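Local coordinates for protein carbonic anhydrase (PDB 3UCJ) that probably catalyses the reversible hydration of carbon dioxide to hydrogencarbonate, as a zinc-dependent enzyme of the beta class, at residues E14-R17 with K18-D21; D27-Y30 with F31-V34; G121-N124 with L125-D129; W150-M153 with V154-V158; Q172-W175 with A176-Q179. All coordinates share one frame; numbering follows the deposited sequence.

Contacts 1 and 2 belong to the N-terminal arm, far from the chain's centre and packed on the second subunit. Contact 1 lies within the regular helix 10-26, and contact 2 is the turn that follows it; they touch through Trp19 and Phe31. Contact 3 is the buried one, lying by the inhibitor among several subunits. Contact 4 is nearest the centre of the chain and meets no other chain. Contact 5 ends helix 169-176 at the periphery. Backbone bonds dominate contacts 1 and 4. Contact 2 adds an aromatic pair, waters and a phosphate, contact 3 a serine hydroxyl that doubles a backbone bond, and contact 5 a glycine-based helix end and an arginine-glutamine pair.

Contact 1 (E14-R17 with K18-D21); sequences EANR and KWAD
Asn16 and Trp19 both hold CG anti to the backbone N, with chi1 164° and 171°, which sends the amide and the indole off the same side of the helix. There ND2 of Asn16 lies 3.8 Å from CE3 of Trp19. The amide and ring planes are 31° apart, so the groups are neither flat on each other nor perpendicular. The carbonyl O of Asn16 lies in the plane of the indole, at its edge, 3.7 Å from Trp19 CE3.

The same carbonyl takes the backbone bond from Ala20 N to Asn16 O, 2.8 Å long. Asp21 N to Arg17 O is equally short at 2.8 Å. Lys18 N to Glu14 O and Trp19 N to Ala15 O complete four successive alpha-helical bonds.

The Asn16 amide is buried, and its polar atoms are satisfied by the second subunit: OD1 accepts from Val195 N, and ND2 donates to Leu57 O and Gly193 O there. On the exposed side, Lys18 NZ forms a salt bridge with Glu22, one turn further on.

The segment is mid-helix in 10-26, an arm held away from its own sheet. Ala15, Arg17, Trp19 and Ala20 pack on the second subunit, while Phe31, after the helix, meets the Trp19 ring edge-to-face.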
loop_
_atom_site.group_PDB
_atom_site.type_symbol
_atom_site.label_atom_id
_atom_site.label_comp_id
_atom_site.label_asym_id
_atom_site.label_seq_id
_atom_site.Cartn_x
_atom_site.Cartn_y
_atom_site.Cartn_z
ATOM N N GLU A 14 13.286 2.090 -34.133
ATOM C CA GLU A 14 14.112 1.525 -35.206
ATOM C C GLU A 14 14.963 0.425 -34.615
ATOM O O GLU A 14 15.046 -0.683 -35.179
ATOM C CB GLU A 14 15.001 2.641 -35.861
ATOM C CG GLU A 14 15.869 2.138 -37.071
ATOM C CD GLU A 14 15.060 1.222 -38.068
ATOM O OE1 GLU A 14 13.910 1.590 -38.456
ATOM O OE2 GLU A 14 15.563 0.106 -38.432
ATOM N N ALA A 15 15.517 0.645 -33.414
ATOM C CA ALA A 15 16.308 -0.403 -32.825
ATOM C C ALA A 15 15.444 -1.641 -32.511
ATOM O O ALA A 15 15.874 -2.798 -32.636
ATOM C CB ALA A 15 17.077 0.118 -31.575
ATOM N N ASN A 16 14.215 -1.405 -32.045
ATOM C CA ASN A 16 13.269 -2.499 -31.771
ATOM C C ASN A 16 12.881 -3.292 -33.054
ATOM O O ASN A 16 12.795 -4.528 -33.022
ATOM C CB ASN A 16 12.011 -1.865 -31.144
ATOM C CG ASN A 16 10.809 -2.768 -31.163
ATOM O OD1 ASN A 16 9.799 -2.412 -31.802
ATOM N ND2 ASN A 16 10.851 -3.886 -30.440
ATOM N N ARG A 17 12.500 -2.551 -34.095
ATOM C CA ARG A 17 12.121 -3.164 -35.385
ATOM C C ARG A 17 13.295 -4.072 -35.907
ATOM O O ARG A 17 13.074 -5.226 -36.256
ATOM C CB ARG A 17 11.748 -2.113 -36.399
ATOM C CG ARG A 17 10.953 -2.730 -37.596
ATOM C CD ARG A 17 10.682 -1.695 -38.736
ATOM N NE ARG A 17 9.516 -0.845 -38.438
ATOM C CZ ARG A 17 8.226 -1.221 -38.506
ATOM N NH1 ARG A 17 7.885 -2.454 -38.904
ATOM N NH2 ARG A 17 7.259 -0.336 -38.184
ATOM N N LYS A 18 14.520 -3.560 -35.799
ATOM C CA LYS A 18 15.736 -4.280 -36.295
ATOM C C LYS A 18 15.943 -5.553 -35.482
ATOM O O LYS A 18 16.238 -6.659 -36.016
ATOM C CB LYS A 18 16.912 -3.293 -36.269
ATOM C CG LYS A 18 18.299 -3.802 -36.742
ATOM C CD LYS A 18 19.097 -2.577 -37.300
ATOM C CE LYS A 18 20.649 -2.782 -37.269
ATOM N NZ LYS A 18 21.002 -4.229 -37.029
ATOM N N TRP A 19 15.734 -5.424 -34.155
ATOM C CA TRP A 19 15.734 -6.581 -33.279
ATOM C C TRP A 19 14.630 -7.582 -33.599
ATOM O O TRP A 19 14.904 -8.761 -33.660
ATOM C CB TRP A 19 15.577 -6.122 -31.778
ATOM C CG TRP A 19 15.344 -7.247 -30.826
ATOM C CD1 TRP A 19 16.275 -8.097 -30.307
ATOM C CD2 TRP A 19 14.065 -7.651 -30.262
ATOM N NE1 TRP A 19 15.666 -9.008 -29.454
ATOM C CE2 TRP A 19 14.310 -8.746 -29.417
ATOM C CE3 TRP A 19 12.748 -7.168 -30.398
ATOM C CZ2 TRP A 19 13.304 -9.367 -28.689
ATOM C CZ3 TRP A 19 11.750 -7.775 -29.664
ATOM C CH2 TRP A 19 12.042 -8.865 -28.808
ATOM N N ALA A 20 13.375 -7.148 -33.772
ATOM C CA ALA A 20 12.320 -8.147 -33.946
ATOM C C ALA A 20 12.519 -8.798 -35.325
ATOM O O ALA A 20 12.161 -9.953 -35.535
ATOM C CB ALA A 20 10.968 -7.489 -33.938
ATOM N N ASP A 21 13.017 -7.991 -36.248
ATOM C CA ASP A 21 13.272 -8.525 -37.633
ATOM C C ASP A 21 14.308 -9.663 -37.642
ATOM O O ASP A 21 14.015 -10.791 -38.061
ATOM C CB ASP A 21 13.627 -7.382 -38.575
ATOM C CG ASP A 21 13.895 -7.889 -40.017
ATOM O OD1 ASP A 21 14.944 -7.525 -40.528
ATOM O OD2 ASP A 21 13.075 -8.677 -40.562
#

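Contact 2 (D27-Y30 with F31-V34); sequences DSTY and FSKV. With PO4 (phosphate ion), chain E.
The edge of the Tyr30 ring points at one face of Phe31 in a T-shaped stack. The planes stand at 88° and the centroids are 5.0 Å apart. Tyr30 CD2 sits over the centre of the Phe31 ring, 3.6 Å from Phe31 CZ. Asp27 OD1 also lies at the Tyr30 edge, in the ring plane. Tyr30 CG is anti to its backbone N (chi1 -167°) and Phe31 CG lies beside its own (chi1 -60°), which brings the tyrosine edge over the phenylalanine face. Around the pair, Cys23 and Pro62 touch both rings.

A type I beta turn from Asp27 to Tyr30 follows helix 10-26. Lys33 N then donates to Thr29 O at 3.0 Å.

Water joins the segments on the polar side. One water accepts from Lys33 NZ at 3.0 Å and is also bonded to Thr29 OG1, with a weak bond to Asp27 OD2. A second links Ser28 O to Ser32 N.

Lys33 NZ donates to O1 and O4 of a phosphate, probably from the crystallisation liquor. The contact therefore splits into an apolar aromatic side and a hydrated, charged side. Asp27 OD1 is 4.8 Å from Lys33 NZ, and its negative charge would probably favour the charged lysine.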
loop_
_atom_site.group_PDB
_atom_site.type_symbol
_atom_site.label_atom_id
_atom_site.label_comp_id
_atom_site.label_asym_id
_atom_site.label_seq_id
_atom_site.Cartn_x
_atom_site.Cartn_y
_atom_site.Cartn_z
ATOM N N ASP A 27 14.336 -17.482 -36.528
ATOM C CA ASP A 27 13.436 -18.445 -35.976
ATOM C C ASP A 27 11.999 -17.964 -36.242
ATOM O O ASP A 27 11.484 -17.069 -35.540
ATOM C CB ASP A 27 13.731 -18.558 -34.461
ATOM C CG ASP A 27 12.798 -19.504 -33.743
ATOM O OD1 ASP A 27 13.097 -19.794 -32.555
ATOM O OD2 ASP A 27 11.764 -19.946 -34.301
ATOM N N SER A 28 11.351 -18.505 -37.271
ATOM C CA SER A 28 10.088 -17.871 -37.706
ATOM C C SER A 28 8.995 -17.839 -36.605
ATOM O O SER A 28 8.057 -17.024 -36.690
ATOM C CB SER A 28 9.499 -18.621 -38.947
ATOM O OG SER A 28 9.012 -19.907 -38.530
ATOM N N THR A 29 8.988 -18.755 -35.666
ATOM C CA THR A 29 7.893 -18.725 -34.660
ATOM C C THR A 29 8.331 -18.063 -33.332
ATOM O O THR A 29 7.636 -18.183 -32.346
ATOM C CB THR A 29 7.253 -20.124 -34.293
ATOM O OG1 THR A 29 8.225 -20.950 -33.623
ATOM C CG2 THR A 29 6.648 -20.866 -35.504
ATOM N N TYR A 30 9.493 -17.406 -33.345
ATOM C CA TYR A 30 10.095 -16.763 -32.121
ATOM C C TYR A 30 9.032 -15.916 -31.382
ATOM O O TYR A 30 8.862 -16.071 -30.146
ATOM C CB TYR A 30 11.222 -15.866 -32.557
ATOM C CG TYR A 30 12.114 -15.396 -31.431
ATOM C CD1 TYR A 30 13.042 -16.258 -30.837
ATOM C CD2 TYR A 30 12.038 -14.051 -30.984
ATOM C CE1 TYR A 30 13.907 -15.805 -29.824
ATOM C CE2 TYR A 30 12.909 -13.570 -29.965
ATOM C CZ TYR A 30 13.821 -14.444 -29.391
ATOM O OH TYR A 30 14.663 -13.964 -28.413
ATOM N N PHE A 31 8.302 -15.095 -32.131
ATOM C CA PHE A 31 7.208 -14.263 -31.529
ATOM C C PHE A 31 5.850 -14.954 -31.704
ATOM O O PHE A 31 4.993 -15.016 -30.777
ATOM C CB PHE A 31 7.206 -12.890 -32.145
ATOM C CG PHE A 31 8.491 -12.140 -31.946
ATOM C CD1 PHE A 31 8.895 -11.765 -30.628
ATOM C CD2 PHE A 31 9.301 -11.803 -33.026
ATOM C CE1 PHE A 31 10.090 -11.108 -30.427
ATOM C CE2 PHE A 31 10.519 -11.102 -32.850
ATOM C CZ PHE A 31 10.899 -10.726 -31.526
ATOM N N SER A 32 5.619 -15.559 -32.895
ATOM C CA SER A 32 4.275 -16.022 -33.130
ATOM C C SER A 32 3.857 -17.043 -32.127
ATOM O O SER A 32 2.653 -17.153 -31.801
ATOM C CB SER A 32 4.045 -16.529 -34.618
ATOM O OG SER A 32 4.951 -17.632 -34.930
ATOM N N LYS A 33 4.786 -17.873 -31.622
ATOM C CA LYS A 33 4.270 -18.900 -30.729
ATOM C C LYS A 33 3.750 -18.341 -29.367
ATOM O O LYS A 33 3.036 -19.051 -28.638
ATOM C CB LYS A 33 5.315 -19.966 -30.406
ATOM C CG LYS A 33 6.538 -19.373 -29.795
ATOM C CD LYS A 33 7.606 -20.388 -29.478
ATOM C CE LYS A 33 8.906 -19.633 -29.340
ATOM N NZ LYS A 33 9.890 -20.630 -29.035
ATOM N N VAL A 34 4.089 -17.071 -29.077
ATOM C CA VAL A 34 3.568 -16.468 -27.827
ATOM C C VAL A 34 2.591 -15.359 -28.165
ATOM O O VAL A 34 2.343 -14.459 -27.319
ATOM C CB VAL A 34 4.733 -15.917 -26.934
ATOM C CG1 VAL A 34 5.525 -17.148 -26.391
ATOM C CG2 VAL A 34 5.630 -14.946 -27.684
HETATM P P PO4 E . 9.640 -24.026 -27.792
HETATM O O1 PO4 E . 10.285 -23.570 -29.036
HETATM O O2 PO4 E . 8.197 -24.442 -28.042
HETATM O O3 PO4 E . 10.387 -25.189 -27.164
HETATM O O4 PO4 E . 9.636 -22.878 -26.840
HETATM O O HOH W 1 10.628 -20.811 -31.984
HETATM O O HOH W 2 7.607 -15.091 -34.939
HETATM O O HOH W 3 4.970 -17.882 -37.534
#

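Contact 3 (G121-N124 with L125-D129); sequences GVTN and LWISD. With AZM (5-acetamido-1,3,4-thiadiazole-2-sulfonamide), chain D.
Trp126 N donates to Val122 O at 2.8 Å, and Ile127 N to Thr123 O at 3.0 Å. Both are i to i+4 bonds of the short helix 122-126. Leu125 O is then gripped twice by Ser128: by OG at 2.7 Å and by the backbone N at 3.0 Å. The hydroxyl reaches back because Ser128 OG stands beside its own backbone N (chi1 -58°). It also accepts from Asn77 ND2 of the third subunit. An alanine here would remove the hydroxyl and is likely to leave Leu125 O with one bond fewer and that asparagine without its mate.

Other side chains look outward for polar partners. Asn124 OD1 accepts from Arg131, Trp126 NE1 donates to Val71 O, and Thr123 OG1 pairs with Glu87 of the second subunit.

The packing across the segments is mostly of side chain on backbone. Leu125 CG rests 3.5 Å from Gly121 O. Ile127 CG1 lies 3.4 Å from Thr123 O, with CG2 of the same residue close to that carbonyl too. Thr123 CG2 turns to the inhibitor acetazolamide, 3.2 Å from its O3.

Gly121 is the N-cap residue of helix 122-126, and Ile127 breaks the helical run before helix 128-135. Helix 122-126 borders the inhibitor pocket of this beta-class enzyme: Thr123 lines it, and Val71, partner of Trp126, is another pocket residue.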
loop_
_atom_site.group_PDB
_atom_site.type_symbol
_atom_site.label_atom_id
_atom_site.label_comp_id
_atom_site.label_asym_id
_atom_site.label_seq_id
_atom_site.Cartn_x
_atom_site.Cartn_y
_atom_site.Cartn_z
ATOM N N GLY A 121 10.670 11.772 1.322
ATOM C CA GLY A 121 10.264 11.228 0.019
ATOM C C GLY A 121 9.856 9.747 0.152
ATOM O O GLY A 121 10.059 9.055 1.221
ATOM N N VAL A 122 9.376 9.259 -0.984
ATOM C CA VAL A 122 8.833 7.859 -0.985
ATOM C C VAL A 122 9.881 6.777 -1.036
ATOM O O VAL A 122 9.634 5.639 -0.556
ATOM C CB VAL A 122 7.827 7.662 -2.173
ATOM C CG1 VAL A 122 6.614 8.519 -1.983
ATOM C CG2 VAL A 122 8.524 7.918 -3.489
ATOM N N THR A 123 11.051 7.038 -1.647
ATOM C CA THR A 123 12.018 6.006 -1.697
ATOM C C THR A 123 12.489 5.641 -0.282
ATOM O O THR A 123 12.730 4.469 0.035
ATOM C CB THR A 123 13.255 6.425 -2.558
ATOM O OG1 THR A 123 12.808 6.807 -3.849
ATOM C CG2 THR A 123 14.225 5.281 -2.701
ATOM N N ASN A 124 12.670 6.657 0.553
ATOM C CA ASN A 124 13.108 6.399 1.911
ATOM C C ASN A 124 12.006 5.510 2.669
ATOM O O ASN A 124 12.339 4.633 3.435
ATOM C CB ASN A 124 13.302 7.711 2.722
ATOM C CG ASN A 124 13.746 7.387 4.157
ATOM O OD1 ASN A 124 14.786 6.751 4.397
ATOM N ND2 ASN A 124 12.915 7.740 5.092
ATOM N N LEU A 125 10.761 5.786 2.392
ATOM C CA LEU A 125 9.668 4.912 2.989
ATOM C C LEU A 125 9.853 3.496 2.448
ATOM O O LEU A 125 9.891 2.528 3.203
ATOM C CB LEU A 125 8.247 5.384 2.610
ATOM C CG LEU A 125 7.884 6.867 2.972
ATOM C CD1 LEU A 125 6.422 7.229 2.547
ATOM C CD2 LEU A 125 8.099 6.998 4.462
ATOM N N TRP A 126 10.001 3.422 1.130
ATOM C CA TRP A 126 10.150 2.102 0.470
ATOM C C TRP A 126 11.214 1.212 1.019
ATOM O O TRP A 126 11.042 -0.014 1.179
ATOM C CB TRP A 126 10.256 2.321 -1.079
ATOM C CG TRP A 126 10.368 1.027 -1.838
ATOM C CD1 TRP A 126 11.512 0.489 -2.358
ATOM C CD2 TRP A 126 9.320 0.026 -2.024
ATOM N NE1 TRP A 126 11.226 -0.736 -2.909
ATOM C CE2 TRP A 126 9.907 -1.056 -2.706
ATOM C CE3 TRP A 126 7.933 -0.045 -1.686
ATOM C CZ2 TRP A 126 9.186 -2.227 -3.087
ATOM C CZ3 TRP A 126 7.212 -1.273 -2.032
ATOM C CH2 TRP A 126 7.869 -2.329 -2.743
ATOM N N ILE A 127 12.432 1.770 1.226
ATOM C CA ILE A 127 13.485 0.930 1.685
ATOM C C ILE A 127 13.491 0.677 3.174
ATOM O O ILE A 127 14.449 0.076 3.689
ATOM C CB ILE A 127 14.923 1.582 1.212
ATOM C CG1 ILE A 127 15.086 2.910 1.984
ATOM C CG2 ILE A 127 14.896 1.701 -0.324
ATOM C CD1 ILE A 127 16.595 3.489 1.760
ATOM N N SER A 128 12.386 0.950 3.882
ATOM C CA SER A 128 12.293 0.597 5.279
ATOM C C SER A 128 12.578 -0.898 5.461
ATOM O O SER A 128 13.190 -1.310 6.451
ATOM C CB SER A 128 10.898 0.955 5.926
ATOM O OG SER A 128 10.632 2.354 5.783
ATOM N N ASP A 129 12.205 -1.731 4.458
ATOM C CA ASP A 129 12.422 -3.155 4.668
ATOM C C ASP A 129 13.923 -3.428 4.807
ATOM O O ASP A 129 14.306 -4.415 5.511
ATOM C CB ASP A 129 11.958 -4.038 3.434
ATOM C CG ASP A 129 10.458 -3.831 3.048
ATOM O OD1 ASP A 129 9.911 -4.681 2.291
ATOM O OD2 ASP A 129 9.857 -2.773 3.291
HETATM C C1 AZM D . 19.344 2.202 -6.438
HETATM C C2 AZM D . 19.270 4.000 -4.826
HETATM C C3 AZM D . 18.026 5.016 -3.061
HETATM C C4 AZM D . 17.764 6.283 -2.269
HETATM N N1 AZM D . 19.952 -0.387 -7.228
HETATM N N2 AZM D . 20.482 3.885 -5.465
HETATM N N3 AZM D . 20.542 2.786 -6.473
HETATM N N4 AZM D . 19.165 4.929 -3.752
HETATM O O1 AZM D . 18.862 1.218 -8.809
HETATM O O2 AZM D . 17.754 0.379 -6.839
HETATM O O3 AZM D . 17.208 4.059 -3.106
HETATM S S1 AZM D . 19.014 0.857 -7.500
HETATM S S2 AZM D . 18.101 2.887 -5.365
#

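Contact 4 (W150-M153 with V154-V158); sequences WDKM and VELNV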
loop_
_atom_site.group_PDB
_atom_site.type_symbol
_atom_site.label_atom_id
_atom_site.label_comp_id
_atom_site.label_asym_id
_atom_site.label_seq_id
_atom_site.Cartn_x
_atom_site.Cartn_y
_atom_site.Cartn_z
ATOM N N TRP A 150 28.470 -3.090 2.393
ATOM C CA TRP A 150 27.576 -2.976 1.280
ATOM C C TRP A 150 27.296 -4.335 0.680
ATOM O O TRP A 150 26.188 -4.702 0.486
ATOM C CB TRP A 150 28.169 -2.049 0.239
ATOM C CG TRP A 150 27.242 -1.577 -0.823
ATOM C CD1 TRP A 150 25.963 -1.969 -1.041
ATOM C CD2 TRP A 150 27.543 -0.640 -1.846
ATOM N NE1 TRP A 150 25.450 -1.316 -2.104
ATOM C CE2 TRP A 150 26.398 -0.491 -2.620
ATOM C CE3 TRP A 150 28.670 0.104 -2.172
ATOM C CZ2 TRP A 150 26.342 0.360 -3.680
ATOM C CZ3 TRP A 150 28.606 0.942 -3.220
ATOM C CH2 TRP A 150 27.460 1.073 -3.968
ATOM N N ASP A 151 28.339 -5.084 0.406
ATOM C CA ASP A 151 28.198 -6.378 -0.180
ATOM C C ASP A 151 27.409 -7.298 0.725
ATOM O O ASP A 151 26.566 -8.035 0.297
ATOM C CB ASP A 151 29.561 -6.977 -0.468
ATOM C CG ASP A 151 30.295 -6.262 -1.555
ATOM O OD1 ASP A 151 31.483 -6.479 -1.681
ATOM O OD2 ASP A 151 29.721 -5.477 -2.286
ATOM N N LYS A 152 27.712 -7.248 1.994
ATOM C CA LYS A 152 27.035 -8.060 2.947
ATOM C C LYS A 152 25.557 -7.687 3.039
ATOM O O LYS A 152 24.724 -8.530 3.147
ATOM C CB LYS A 152 27.717 -7.902 4.289
ATOM C CG LYS A 152 27.312 -8.854 5.321
ATOM C CD LYS A 152 27.446 -10.231 4.853
ATOM C CE LYS A 152 27.791 -11.109 5.973
ATOM N NZ LYS A 152 27.420 -12.489 5.764
ATOM N N MET A 153 25.255 -6.412 3.003
ATOM C CA MET A 153 23.879 -5.980 3.044
ATOM C C MET A 153 23.095 -6.555 1.865
ATOM O O MET A 153 22.015 -7.032 2.025
ATOM C CB MET A 153 23.798 -4.477 3.070
ATOM C CG MET A 153 22.410 -3.933 3.273
ATOM S SD MET A 153 21.795 -4.129 4.912
ATOM C CE MET A 153 20.631 -5.453 4.761
ATOM N N VAL A 154 23.673 -6.494 0.690
ATOM C CA VAL A 154 23.074 -7.093 -0.489
ATOM C C VAL A 154 22.738 -8.560 -0.260
ATOM O O VAL A 154 21.654 -8.991 -0.492
ATOM C CB VAL A 154 23.973 -6.906 -1.723
ATOM C CG1 VAL A 154 23.516 -7.750 -2.841
ATOM C CG2 VAL A 154 23.977 -5.485 -2.140
ATOM N N GLU A 155 23.691 -9.306 0.250
ATOM C CA GLU A 155 23.511 -10.702 0.524
ATOM C C GLU A 155 22.463 -11.002 1.580
ATOM O O GLU A 155 21.683 -11.899 1.433
ATOM C CB GLU A 155 24.845 -11.333 0.902
ATOM C CG GLU A 155 25.841 -11.333 -0.207
ATOM C CD GLU A 155 27.277 -11.544 0.249
ATOM O OE1 GLU A 155 28.169 -11.347 -0.566
ATOM O OE2 GLU A 155 27.491 -11.879 1.409
ATOM N N LEU A 156 22.483 -10.259 2.662
ATOM C CA LEU A 156 21.524 -10.466 3.732
ATOM C C LEU A 156 20.126 -10.151 3.214
ATOM O O LEU A 156 19.160 -10.816 3.631
ATOM C CB LEU A 156 21.821 -9.532 4.920
ATOM C CG LEU A 156 23.043 -10.071 5.754
ATOM C CD1 LEU A 156 23.518 -8.930 6.698
ATOM C CD2 LEU A 156 22.731 -11.390 6.429
ATOM N N ASN A 157 20.068 -9.140 2.365
ATOM C CA ASN A 157 18.771 -8.733 1.802
ATOM C C ASN A 157 18.230 -9.887 0.923
ATOM O O ASN A 157 17.041 -10.320 1.069
ATOM C CB ASN A 157 18.892 -7.444 1.033
ATOM C CG ASN A 157 17.490 -6.927 0.587
ATOM O OD1 ASN A 157 16.565 -6.851 1.410
ATOM N ND2 ASN A 157 17.352 -6.677 -0.694
ATOM N N VAL A 158 19.075 -10.427 0.044
ATOM C CA VAL A 158 18.630 -11.646 -0.707
ATOM C C VAL A 158 18.066 -12.710 0.241
ATOM O O VAL A 158 16.955 -13.279 0.022
ATOM C CB VAL A 158 19.763 -12.243 -1.614
ATOM C CG1 VAL A 158 19.269 -13.573 -2.281
ATOM C CG2 VAL A 158 20.153 -11.224 -2.687
#
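Four backbone hydrogen bonds join Trp150-Met153 to Val154-Val158 in regular alpha-helical succession. Leu156 N to Lys152 O and Asn157 N to Met153 O are 2.9 Å long. Val154 N to Trp150 O and Glu155 N to Asp151 O are 3.1 Å.

The apolar contacts are looser. Val154 CG2 comes to 4.2 Å from CD1 of Trp150, and it reaches that side because it stands beside its own backbone N while CG1 is anti to it (chi1 168°). Lys152 CG meets Leu156 CD1 at 4.0 Å. Met153 CE approaches Leu156 CB, and both residues also pack on helices 128-135 and 138-141.

Charge plays a smaller part. Lys152 and Glu155 cross at about a right angle, with Lys152 CD 3.8 Å from Glu155 OE2. Lys152 NZ stays 4.4 Å from that oxygen, too far for a salt bridge. Glu155 OE1 accepts instead from Tyr104 OH.

Toward the zinc site, Trp150 NE1 donates to the carbonyl of Cys106, a zinc ligand, and Asn157 ND2 to Gly72 O, a residue of the inhibitor pocket. Val154 also packs on Cys109 of helix 107-114. This part of helix 146-167 thus forms second-shell backing for the zinc site of the beta-carbonic anhydrase fold.

Contact 5 (Q172-W175 with A176-Q179); sequences QAAW and ARGQ
Ala174 O is gripped by two backbone N-H groups from opposite faces of its carbonyl plane. Gln179 N binds it at 2.9 Å, and Arg177 N at 3.2 Å from well above the plane. Beside them, Gly178 N donates to Trp175 O at 3.0 Å. Arg177 N also has a weak bond to Ala173 O. The last ordinary helical bond runs from Ala176 N to Gln172 O.

The pair Gln179 N to Ala174 O and Gly178 N to Trp175 O makes a Schellman motif, which ends helix 169-176. Gly178 is its C-prime residue, with the positive phi (73°) that favours glycine.

Arg177 folds back over the helix end. Its CG lies between the backbone N and the carbonyl carbon (chi1 73°), and the chain then runs extended to NE. One face of the guanidinium is laid on Ala174, whose CA is 3.6 Å from Arg177 CZ. Gln179 OE1 holds the group from the side, taking a bond from Arg177 NH2 at 2.7 Å and a weak one from NE. A leucine in place of Gln179 would probably leave the guanidinium freer to turn and Val90 O without the NE2 donor.

Arg177 NH2 also forms a salt bridge with Asp91 of helix 80-92. At the edge of the Trp175 ring, in its plane, Gln179 O lies 3.9 Å from Trp175 CD1, while the indole NE1 donates to Leu181 O.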
loop_
_atom_site.group_PDB
_atom_site.type_symbol
_atom_site.label_atom_id
_atom_site.label_comp_id
_atom_site.label_asym_id
_atom_site.label_seq_id
_atom_site.Cartn_x
_atom_site.Cartn_y
_atom_site.Cartn_z
ATOM N N GLN A 172 3.077 -20.606 0.503
ATOM C CA GLN A 172 2.729 -21.492 1.581
ATOM C C GLN A 172 1.464 -22.277 1.156
ATOM O O GLN A 172 1.408 -23.510 1.354
ATOM C CB GLN A 172 2.471 -20.795 2.879
ATOM C CG GLN A 172 3.781 -20.456 3.656
ATOM C CD GLN A 172 4.486 -21.755 4.118
ATOM O OE1 GLN A 172 3.822 -22.673 4.663
ATOM N NE2 GLN A 172 5.795 -21.840 3.893
ATOM N N ALA A 173 0.498 -21.591 0.541
ATOM C CA ALA A 173 -0.709 -22.273 0.080
ATOM C C ALA A 173 -0.357 -23.290 -1.034
ATOM O O ALA A 173 -0.938 -24.392 -1.019
ATOM C CB ALA A 173 -1.812 -21.248 -0.342
ATOM N N ALA A 174 0.578 -22.976 -1.929
ATOM C CA ALA A 174 0.937 -23.779 -3.055
ATOM C C ALA A 174 1.644 -25.046 -2.553
ATOM O O ALA A 174 1.305 -26.194 -2.981
ATOM C CB ALA A 174 1.830 -23.069 -3.973
ATOM N N TRP A 175 2.595 -24.863 -1.650
ATOM C CA TRP A 175 3.205 -26.022 -0.979
ATOM C C TRP A 175 2.146 -26.887 -0.256
ATOM O O TRP A 175 2.208 -28.112 -0.343
ATOM C CB TRP A 175 4.338 -25.607 -0.039
ATOM C CG TRP A 175 5.599 -25.112 -0.746
ATOM C CD1 TRP A 175 5.926 -25.270 -2.048
ATOM C CD2 TRP A 175 6.725 -24.448 -0.118
ATOM N NE1 TRP A 175 7.169 -24.744 -2.287
ATOM C CE2 TRP A 175 7.681 -24.242 -1.110
ATOM C CE3 TRP A 175 7.005 -24.056 1.217
ATOM C CZ2 TRP A 175 8.897 -23.593 -0.858
ATOM C CZ3 TRP A 175 8.234 -23.469 1.476
ATOM C CH2 TRP A 175 9.159 -23.253 0.459
ATOM N N ALA A 176 1.190 -26.294 0.448
ATOM C CA ALA A 176 0.211 -27.079 1.182
ATOM C C ALA A 176 -0.659 -27.933 0.268
ATOM O O ALA A 176 -1.256 -28.911 0.767
ATOM C CB ALA A 176 -0.680 -26.230 2.091
ATOM N N ARG A 177 -0.799 -27.552 -1.008
ATOM C CA ARG A 177 -1.623 -28.338 -1.951
ATOM C C ARG A 177 -0.761 -29.241 -2.822
ATOM O O ARG A 177 -1.240 -29.840 -3.791
ATOM C CB ARG A 177 -2.598 -27.425 -2.771
ATOM C CG ARG A 177 -1.926 -26.555 -3.872
ATOM C CD ARG A 177 -2.917 -25.536 -4.544
ATOM N NE ARG A 177 -2.202 -24.630 -5.448
ATOM C CZ ARG A 177 -1.981 -23.299 -5.191
ATOM N NH1 ARG A 177 -2.465 -22.705 -4.107
ATOM N NH2 ARG A 177 -1.292 -22.583 -6.068
ATOM N N GLY A 178 0.529 -29.306 -2.494
ATOM C CA GLY A 178 1.475 -30.143 -3.199
ATOM C C GLY A 178 1.890 -29.685 -4.561
ATOM O O GLY A 178 2.336 -30.481 -5.382
ATOM N N GLN A 179 1.761 -28.388 -4.856
ATOM C CA GLN A 179 2.247 -27.904 -6.105
ATOM C C GLN A 179 3.735 -27.726 -6.027
ATOM O O GLN A 179 4.237 -27.195 -5.026
ATOM C CB GLN A 179 1.555 -26.562 -6.415
ATOM C CG GLN A 179 1.961 -25.949 -7.700
ATOM C CD GLN A 179 1.189 -24.627 -7.887
ATOM O OE1 GLN A 179 0.055 -24.482 -7.444
ATOM N NE2 GLN A 179 1.816 -23.712 -8.532
#